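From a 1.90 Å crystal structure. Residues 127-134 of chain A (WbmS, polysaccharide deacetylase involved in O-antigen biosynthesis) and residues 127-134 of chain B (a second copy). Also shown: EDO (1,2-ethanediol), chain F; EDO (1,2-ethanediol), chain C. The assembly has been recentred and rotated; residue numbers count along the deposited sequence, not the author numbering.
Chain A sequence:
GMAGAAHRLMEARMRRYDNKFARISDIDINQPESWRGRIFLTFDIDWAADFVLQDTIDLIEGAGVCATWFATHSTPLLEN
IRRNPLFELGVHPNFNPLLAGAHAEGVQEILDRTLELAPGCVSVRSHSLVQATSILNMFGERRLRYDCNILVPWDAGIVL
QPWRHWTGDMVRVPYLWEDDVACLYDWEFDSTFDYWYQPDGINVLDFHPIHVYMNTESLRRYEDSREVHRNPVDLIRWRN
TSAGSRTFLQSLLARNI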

# COMPACT_ATOMS: atom_id res chain seq x y z
N HIS A 127 7.57 -9.32 3.86
CA HIS A 127 6.80 -10.54 3.81
C HIS A 127 5.37 -10.18 4.17
O HIS A 127 5.14 -9.38 5.09
N SER A 128 4.43 -10.70 3.38
CA SER A 128 2.99 -10.39 3.52
C SER A 128 2.65 -8.90 3.35
O SER A 128 1.57 -8.45 3.74
N LEU A 129 3.58 -8.15 2.76
CA LEU A 129 3.38 -6.75 2.42
C LEU A 129 3.01 -5.94 3.64
O LEU A 129 2.19 -5.01 3.58
N VAL A 130 3.63 -6.29 4.77
CA VAL A 130 3.43 -5.54 5.98
C VAL A 130 4.12 -4.18 5.83
O VAL A 130 5.33 -4.09 5.58
N GLN A 131 3.36 -3.10 6.00
CA GLN A 131 3.89 -1.75 5.81
C GLN A 131 3.09 -0.78 6.66
O GLN A 131 1.99 -1.11 7.14
N ALA A 132 3.69 0.39 6.90
CA ALA A 132 3.12 1.44 7.71
C ALA A 132 4.03 2.65 7.50
O ALA A 132 5.20 2.52 7.13
N THR A 133 3.52 3.83 7.80
CA THR A 133 4.35 5.01 7.77
C THR A 133 5.61 4.85 8.62
O THR A 133 6.70 5.25 8.17
N SER A 134 5.52 4.32 9.84
CA SER A 134 6.71 4.21 10.68
C SER A 134 7.68 3.17 10.10
O SER A 134 8.90 3.33 10.19
N HIS B 127 -4.79 3.74 11.05
CA HIS B 127 -3.94 4.79 11.55
C HIS B 127 -2.53 4.45 11.12
O HIS B 127 -2.11 3.28 11.18
N SER B 128 -1.83 5.46 10.60
CA SER B 128 -0.47 5.30 10.05
C SER B 128 -0.38 4.33 8.86
O SER B 128 0.71 3.86 8.51
N LEU B 129 -1.53 4.02 8.27
CA LEU B 129 -1.61 3.19 7.07
C LEU B 129 -0.97 1.84 7.29
O LEU B 129 -0.33 1.27 6.40
N VAL B 130 -1.16 1.32 8.51
CA VAL B 130 -0.67 -0.00 8.82
C VAL B 130 -1.53 -1.03 8.06
O VAL B 130 -2.76 -1.07 8.22
N GLN B 131 -0.89 -1.86 7.25
CA GLN B 131 -1.61 -2.83 6.42
C GLN B 131 -0.70 -4.02 6.15
O GLN B 131 0.53 -3.94 6.35
N ALA B 132 -1.34 -5.14 5.76
CA ALA B 132 -0.66 -6.38 5.48
C ALA B 132 -1.73 -7.28 4.85
O ALA B 132 -2.93 -7.08 5.05
N THR B 133 -1.29 -8.31 4.16
CA THR B 133 -2.23 -9.28 3.64
C THR B 133 -3.13 -9.86 4.74
O THR B 133 -4.34 -10.00 4.52
N SER B 134 -2.58 -10.22 5.91
CA SER B 134 -3.43 -10.81 6.94
C SER B 134 -4.40 -9.76 7.51
O SER B 134 -5.54 -10.08 7.85

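The two copies meet across an exact two-fold axis with their stretches running antiparallel, so each contact made by chain A is repeated by chain B. The backbones supply four hydrogen bonds, and the side chains pack around this frame, most with CA-to-CB bonds directed sideways rather than at the partner.

H127(A) stays out of reach of the chain B stretch. Its chi1 is t, and its ring lies near a bound 1,2-ethanediol, probably from the crystallisation liquor: ND1 of H127(A) is 3.4 Å from EDO (chain F) O1. The same oxygen accepts a hydrogen bond from S128(A) N at 2.7 Å.

S128(A) lies where the backbones come close, and its short side chain adds little bulk there. Its O accepts a hydrogen bond from T133(B) N at 2.9 Å, nearly linear at 174°, while S128(A) CB comes 4.4 Å from T133(B) CB. The m rotamer carries OG, which is hydrogen-bonded elsewhere in the structure.

L129(A), with chi1 m and chi2 t, also points sideways and touches chain B lightly, its CB 4.5 Å from T133(B) OG1. Both S128(A) and L129(A) have positive phi, so the chain turns here before extending.

V130(A) is buried. Its CA-to-CB bond points away from chain B, yet the t rotamer still brings CG2 to 3.6 Å from A132(B) CB, an apolar contact in which a branched side chain meets a compact methyl. Its CA also makes a CA-H...O contact of 3.3 Å with Q131(B) O.

Q131(A) pairs with its own symmetry mate at the centre. Q131(A) N donates to Q131(B) O at 3.0 Å, and Q131(B) N returns the bond to Q131(A) O at 3.0 Å, forming a single antiparallel bridge. The side chains, with chi1 p and chi2 t, meet through their aliphatic parts, CG of Q131(A) lying 3.4 Å from CG of Q131(B). The amide ends are occupied within their own chains or elsewhere: Q131(A) NE2 donates to L129(A) O at 2.9 Å. Glutamine thus combines a packable methylene with a group that satisfies the carbonyl of L129(A).

A132(A) occupies the N-cap position before a helix. Its single methyl packs closely, CB sitting 3.6 Å from V130(B) CG2, while its CA approaches S128(B) O at 3.5 Å.

T133(A) begins the helix, where first-turn amides lack helical acceptors, and its N donates to S128(B) O at 2.9 Å. In its m rotamer, OG1 lies 4.5 Å from L129(B) CB and is hydrogen-bonded elsewhere. S134(A), chi1 p, points sideways and makes no contact with the chain B stretch.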

# COMPACT_ATOMS: atom_id res chain seq x y z
CB HIS A 127 7.31 -11.62 4.76
CG HIS A 127 6.54 -12.89 4.62
ND1 HIS A 127 6.47 -13.57 3.42
CD2 HIS A 127 5.75 -13.58 5.49
CE1 HIS A 127 5.71 -14.65 3.57
NE2 HIS A 127 5.25 -14.66 4.81
CB SER A 128 2.43 -10.93 4.84
OG SER A 128 2.52 -12.36 4.78
CB LEU A 129 2.33 -6.64 1.29
CG LEU A 129 2.68 -7.40 -0.01
CD1 LEU A 129 1.67 -7.11 -1.13
CD2 LEU A 129 4.10 -7.07 -0.49
CB VAL A 130 3.97 -6.27 7.26
CG1 VAL A 130 3.69 -5.37 8.50
CG2 VAL A 130 3.38 -7.68 7.45
CB GLN A 131 3.81 -1.38 4.33
CG GLN A 131 2.41 -1.48 3.76
CD GLN A 131 2.40 -1.58 2.24
OE1 GLN A 131 2.53 -0.57 1.55
NE2 GLN A 131 2.22 -2.81 1.73
CB ALA A 132 3.14 1.04 9.24
CB THR A 133 3.54 6.24 8.12
OG1 THR A 133 2.54 6.43 7.09
CG2 THR A 133 4.46 7.51 8.21
CB SER A 134 6.35 3.82 12.10
OG SER A 134 5.77 2.55 12.08
CB HIS B 127 -3.99 4.95 13.07
CG HIS B 127 -3.16 6.10 13.54
ND1 HIS B 127 -3.40 7.38 13.10
CD2 HIS B 127 -2.06 6.15 14.33
CE1 HIS B 127 -2.51 8.20 13.65
NE2 HIS B 127 -1.68 7.47 14.39
CB SER B 128 0.54 4.95 11.13
OG SER B 128 0.61 6.06 12.04
CB LEU B 129 -0.99 3.96 5.88
CG LEU B 129 -1.64 5.32 5.56
CD1 LEU B 129 -1.09 5.94 4.27
CD2 LEU B 129 -3.17 5.21 5.47
CB VAL B 130 -0.69 -0.33 10.35
CG1 VAL B 130 -0.14 -1.77 10.57
CG2 VAL B 130 0.09 0.70 11.20
CB GLN B 131 -2.05 -2.16 5.12
CG GLN B 131 -0.91 -1.56 4.35
CD GLN B 131 -1.36 -0.52 3.34
OE1 GLN B 131 -1.82 -0.86 2.25
NE2 GLN B 131 -1.21 0.77 3.70
CB ALA B 132 -0.15 -7.06 6.82
CB THR B 133 -1.50 -10.35 2.85
OG1 THR B 133 -0.90 -9.71 1.69
CG2 THR B 133 -2.48 -11.48 2.39
CB SER B 134 -2.60 -11.38 8.07
OG SER B 134 -1.90 -10.32 8.69
C1 EDO F . 4.57 -11.14 -0.09
O1 EDO F . 4.57 -12.00 1.07
C2 EDO F . 4.96 -11.99 -1.30
O2 EDO F . 6.10 -12.86 -1.00
C1 EDO C . -3.01 8.00 8.49
O1 EDO C . -2.54 7.91 9.85
C2 EDO C . -3.66 9.36 8.30
O2 EDO C . -4.53 9.70 9.43